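Local coordinates for protein amidohydrolase (Xanthomonas campestris pv. campestris, PDB 4DZH) that probably removes amino groups from adenosine-type compounds such as 5'-methylthioadenosine, as a zinc-binding TIM-barrel amidohydrolase, at residues C302-R306 with A307-L311; T345-D348 with A349-L353; A334-A337 with K338-N342. One frame throughout, in Å; residues are numbered along the deposited sequence.

Contact 1: residues C302-R306 with A307-L311; sequences CALQR and ASVNL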
# COMPACT_ATOMS: atom_id res chain seq x y z
N CYS A 302 13.43 12.15 -4.53
CA CYS A 302 14.35 11.91 -5.62
C CYS A 302 15.46 12.98 -5.61
O CYS A 302 16.64 12.68 -5.78
CB CYS A 302 13.64 11.93 -6.96
SG CYS A 302 14.77 11.71 -8.34
N ALA A 303 15.07 14.23 -5.37
CA ALA A 303 16.07 15.31 -5.36
C ALA A 303 17.12 15.07 -4.27
O ALA A 303 18.33 15.26 -4.50
CB ALA A 303 15.41 16.67 -5.19
N LEU A 304 16.66 14.65 -3.09
CA LEU A 304 17.54 14.44 -1.96
C LEU A 304 18.45 13.28 -2.25
O LEU A 304 19.63 13.33 -1.95
CB LEU A 304 16.73 14.13 -0.70
CG LEU A 304 15.99 15.30 -0.06
CD1 LEU A 304 14.89 14.83 0.89
CD2 LEU A 304 16.99 16.15 0.74
N GLN A 305 17.88 12.19 -2.79
CA GLN A 305 18.70 11.02 -3.02
C GLN A 305 19.80 11.33 -4.06
O GLN A 305 20.96 10.97 -3.86
CB GLN A 305 17.80 9.83 -3.41
CG GLN A 305 18.54 8.53 -3.56
CD GLN A 305 19.07 8.38 -4.96
OE1 GLN A 305 18.44 8.82 -5.92
NE2 GLN A 305 20.24 7.76 -5.08
N ARG A 306 19.45 12.01 -5.13
CA ARG A 306 20.45 12.26 -6.16
C ARG A 306 21.47 13.31 -5.73
O ARG A 306 22.55 13.40 -6.30
CB ARG A 306 19.81 12.62 -7.49
CG ARG A 306 18.96 11.43 -7.99
CD ARG A 306 18.20 11.72 -9.26
NE ARG A 306 17.63 10.48 -9.80
CZ ARG A 306 16.84 10.42 -10.86
NH1 ARG A 306 16.51 11.54 -11.50
NH2 ARG A 306 16.37 9.24 -11.28
N ALA A 307 21.15 14.07 -4.68
CA ALA A 307 22.11 15.03 -4.17
C ALA A 307 22.98 14.40 -3.08
O ALA A 307 23.74 15.08 -2.39
CB ALA A 307 21.40 16.24 -3.64
N SER A 308 22.85 13.08 -2.96
CA SER A 308 23.60 12.28 -2.00
C SER A 308 23.23 12.57 -0.55
O SER A 308 24.03 12.35 0.36
CB SER A 308 25.13 12.43 -2.20
OG SER A 308 25.55 11.82 -3.42
N VAL A 309 21.99 13.01 -0.31
CA VAL A 309 21.53 13.11 1.06
C VAL A 309 21.12 11.74 1.54
O VAL A 309 20.27 11.10 0.89
CB VAL A 309 20.36 14.09 1.22
CG1 VAL A 309 19.86 14.03 2.70
CG2 VAL A 309 20.81 15.51 0.86
N ASN A 310 21.72 11.25 2.62
CA ASN A 310 21.30 9.96 3.16
C ASN A 310 19.78 9.92 3.44
O ASN A 310 19.29 10.70 4.23
CB ASN A 310 22.06 9.56 4.40
CG ASN A 310 21.70 8.17 4.84
OD1 ASN A 310 22.03 7.18 4.17
ND2 ASN A 310 20.97 8.08 5.94
N LEU A 311 19.06 9.03 2.75
CA LEU A 311 17.59 8.99 2.83
C LEU A 311 17.13 7.69 3.49
O LEU A 311 17.57 6.60 3.12
CB LEU A 311 16.95 9.10 1.45
CG LEU A 311 15.43 9.31 1.31
CD1 LEU A 311 15.01 10.68 1.82
CD2 LEU A 311 14.95 9.11 -0.09
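V309 N and S308 N both bond back into the last turn of helix 301-306, and together they define a Schellman motif. V309 N reaches L304 O at 2.9 Å with an N-H...O angle of 151°. S308 N lies 3.0 Å from Q305 O, with an angle of 148°. The positive phi of S308, 68°, is what turns the chain back over the helix end and marks it as the C-prime residue. A307 N contributes two weak bonds, to A303 O and L304 O, so L304 O is gripped by one good bond and one weak one.

Outside the backbone core, L304 and V309 pair through their branches: the side chains cross obliquely and L304 CD2 approaches V309 CG2 to 3.9 Å. V309 CG2 is anti to its own carbonyl carbon, beside the backbone N, which sets it near L304 O as well, at 3.7 Å. Further along, L304 CD1 looks toward L311 CD1 at 4.3 Å, joining the helix to strand 310-313 of the barrel. V284 of the neighbouring strand and I274 of helix 271-280 pack around L304. The extended chain of R306 carries its guanidinium to a salt bridge with D343 and a hydrogen bond to T345 OG1, and C302 SG sits 3.3 Å above one face of the guanidinium plane, offset toward the rim.

Contact 2: residues T345-D348 with A349-L353; sequences TALD and AATTL
A349 opens helix 349-363 directly after D348, and its backbone N bonds to D93 of the second subunit, bringing the dimer partner to this helix start. A350 follows, its methyl lying near the D348 carboxylate. T351 makes the principal side-chain contact. Its backbone N donates to D348 OD1 at 2.9 Å with an N-H...O angle of 158°, while its OG1 donates to the same oxygen at 2.7 Å, from above the carboxylate plane. Both bonds are possible because D348 CG stands between its own N and carbonyl carbon (chi1 64°), folding the carboxylate over the first turn. T351 CG2 turns to L347 CD1, 4.2 Å away, the two side chains crossing at about a right angle. At T352 the backbone N meets D348 O at 2.8 Å with an angle of 162°, and its OG1 lies 3.0 Å from L347 O and 3.1 Å from D348 O. The same hydroxyl rests against L347 CG. The acidic side chain should also interact favourably with the positive end of the helix dipole. With D348 OD1 accepting the T351 amide three residues on, the geometry is that of an aspartate N-cap, here reinforced by the threonine hydroxyl.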
# COMPACT_ATOMS: atom_id res chain seq x y z
N THR A 345 12.11 7.36 -13.52
CA THR A 345 13.31 6.65 -13.07
C THR A 345 13.71 6.98 -11.63
O THR A 345 14.65 6.39 -11.09
CB THR A 345 14.56 6.93 -13.97
OG1 THR A 345 15.06 8.26 -13.71
CG2 THR A 345 14.25 6.69 -15.45
N ALA A 346 12.98 7.90 -11.01
CA ALA A 346 13.22 8.31 -9.62
C ALA A 346 13.06 7.12 -8.66
O ALA A 346 12.15 6.29 -8.88
CB ALA A 346 12.24 9.39 -9.22
N LEU A 347 13.92 7.06 -7.65
CA LEU A 347 13.80 6.10 -6.55
C LEU A 347 13.45 4.71 -7.08
O LEU A 347 12.36 4.16 -6.80
CB LEU A 347 12.76 6.57 -5.54
CG LEU A 347 13.28 6.67 -4.12
CD1 LEU A 347 14.39 7.72 -4.03
CD2 LEU A 347 12.18 6.99 -3.11
N ASP A 348 14.36 4.14 -7.85
CA ASP A 348 14.09 2.81 -8.42
C ASP A 348 14.03 1.75 -7.33
O ASP A 348 14.31 2.03 -6.15
CB ASP A 348 15.06 2.43 -9.57
CG ASP A 348 16.53 2.29 -9.13
OD1 ASP A 348 16.84 2.08 -7.94
OD2 ASP A 348 17.40 2.36 -10.03
N ALA A 349 13.65 0.53 -7.69
CA ALA A 349 13.39 -0.46 -6.66
C ALA A 349 14.62 -0.69 -5.76
O ALA A 349 14.49 -0.75 -4.52
CB ALA A 349 12.92 -1.76 -7.29
N ALA A 350 15.78 -0.87 -6.38
CA ALA A 350 17.01 -1.09 -5.62
C ALA A 350 17.33 0.07 -4.66
O ALA A 350 17.71 -0.16 -3.49
CB ALA A 350 18.18 -1.31 -6.57
N THR A 351 17.17 1.30 -5.15
CA THR A 351 17.42 2.52 -4.38
C THR A 351 16.44 2.65 -3.23
O THR A 351 16.80 3.03 -2.11
CB THR A 351 17.34 3.73 -5.29
OG1 THR A 351 18.37 3.62 -6.30
CG2 THR A 351 17.54 5.03 -4.51
N THR A 352 15.18 2.31 -3.49
CA THR A 352 14.17 2.37 -2.43
C THR A 352 14.48 1.32 -1.35
O THR A 352 14.41 1.61 -0.14
CB THR A 352 12.73 2.17 -2.99
OG1 THR A 352 12.41 3.21 -3.94
CG2 THR A 352 11.75 2.25 -1.84
N LEU A 353 14.78 0.09 -1.77
CA LEU A 353 15.12 -0.95 -0.81
C LEU A 353 16.38 -0.56 -0.00
O LEU A 353 16.46 -0.84 1.21
CB LEU A 353 15.25 -2.32 -1.49
CG LEU A 353 15.38 -3.45 -0.46
CD1 LEU A 353 14.08 -3.67 0.34
CD2 LEU A 353 15.73 -4.75 -1.15

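Contact 3: residues A334-A337 with K338-N342; sequences AILA and KAVAN
K338 NZ curls back along its own helix to A334 O, 2.8 Å away, donating from above the carbonyl plane (53° out of it). The chain is extended from CB to CE and then bends at chi4 (65°), which carries the ammonium onto the carbonyl; on the way CD passes 3.4 Å from A334 O. Along the backbone, V340 N to L336 O is a nearly straight bond of 3.0 Å, with an N-H...O angle of 172°, and A341 N to A337 O repeats the i to i+4 step. The bonds of K338 N and A339 N to I335 O are weak, as is a second one from A339 N to L336 O. On another side of the helix L336 and V340 pack four residues apart, L336 CG meeting V340 CG2 at 3.9 Å; that methyl also rests on L336 O at 3.4 Å. F298 touches both side chains from a neighbouring loop.

N342, with positive phi, ends the helix in a Schellman motif, N342 N returning to A339 O at 3.2 Å. The ammonium is also bonded to A346 O and to Y403 OH of helix 397-403, and L292 of the second subunit packs on the lysine chain. Buried, the amine probably stays charged: the two carbonyl oxygens and the tyrosine hydroxyl would favour the ammonium, with D93 of the second subunit adding a long, weak ion pair.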
# COMPACT_ATOMS: atom_id res chain seq x y z
N ALA A 334 8.42 4.88 -3.34
CA ALA A 334 8.97 4.72 -4.67
C ALA A 334 8.06 5.31 -5.74
O ALA A 334 8.58 5.90 -6.71
CB ALA A 334 9.23 3.23 -4.96
N ILE A 335 6.74 5.12 -5.64
CA ILE A 335 5.85 5.57 -6.72
C ILE A 335 5.59 7.07 -6.59
O ILE A 335 5.59 7.79 -7.59
CB ILE A 335 4.56 4.72 -6.84
CG1 ILE A 335 3.65 4.94 -5.60
CG2 ILE A 335 4.96 3.23 -7.04
CD1 ILE A 335 2.38 4.13 -5.67
N LEU A 336 5.46 7.55 -5.36
CA LEU A 336 5.26 8.98 -5.15
C LEU A 336 6.49 9.73 -5.66
O LEU A 336 6.36 10.82 -6.19
CB LEU A 336 5.09 9.29 -3.65
CG LEU A 336 4.81 10.79 -3.41
CD1 LEU A 336 3.50 11.19 -3.93
CD2 LEU A 336 4.83 10.97 -1.91
N ALA A 337 7.67 9.16 -5.48
CA ALA A 337 8.88 9.91 -5.84
C ALA A 337 8.89 10.23 -7.34
O ALA A 337 9.32 11.33 -7.76
CB ALA A 337 10.13 9.15 -5.42
N LYS A 338 8.40 9.29 -8.14
CA LYS A 338 8.37 9.44 -9.60
C LYS A 338 7.40 10.56 -10.00
O LYS A 338 7.72 11.40 -10.87
CB LYS A 338 7.98 8.10 -10.24
CG LYS A 338 9.04 7.03 -10.01
CD LYS A 338 8.44 5.59 -10.10
CE LYS A 338 9.47 4.50 -9.92
NZ LYS A 338 10.15 4.44 -8.57
N ALA A 339 6.25 10.63 -9.35
CA ALA A 339 5.20 11.56 -9.75
C ALA A 339 5.62 12.97 -9.31
O ALA A 339 5.46 13.95 -10.09
CB ALA A 339 3.91 11.19 -9.11
N VAL A 340 6.14 13.07 -8.10
CA VAL A 340 6.62 14.36 -7.57
C VAL A 340 7.74 14.92 -8.43
O VAL A 340 7.76 16.13 -8.74
CB VAL A 340 7.04 14.25 -6.09
CG1 VAL A 340 7.91 15.50 -5.64
CG2 VAL A 340 5.79 14.06 -5.23
N ALA A 341 8.68 14.06 -8.82
CA ALA A 341 9.81 14.48 -9.65
C ALA A 341 9.49 14.54 -11.14
O ALA A 341 10.34 14.99 -11.94
CB ALA A 341 11.00 13.57 -9.41
N ASN A 342 8.27 14.14 -11.53
CA ASN A 342 7.89 14.01 -12.94
C ASN A 342 8.96 13.24 -13.71
O ASN A 342 9.48 13.70 -14.74
CB ASN A 342 7.57 15.36 -13.57
CG ASN A 342 6.95 15.21 -14.94
OD1 ASN A 342 7.55 15.64 -15.94
ND2 ASN A 342 5.77 14.58 -15.00

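In the fold
Contact 3 is the most buried of the three, yet its centre lies farther out, about 21 Å from the chain's centre against about 18 Å for contacts 1 and 2, and its burial comes partly from the dimer interface. Two are helix C-termini closed by Schellman motifs; contact 2 is a helix start, capped by a side chain. Contacts 2 and 3 involve successive helices, 326-341 and 349-363, and both touch the second subunit; no other chain meets contact 1, which instead leads into a barrel strand. The charged side chains of contacts 1 and 3 both end at residues 345-346 of contact 2. Contacts 1 and 3 meet by apolar packing, C302 CB on A341 CB.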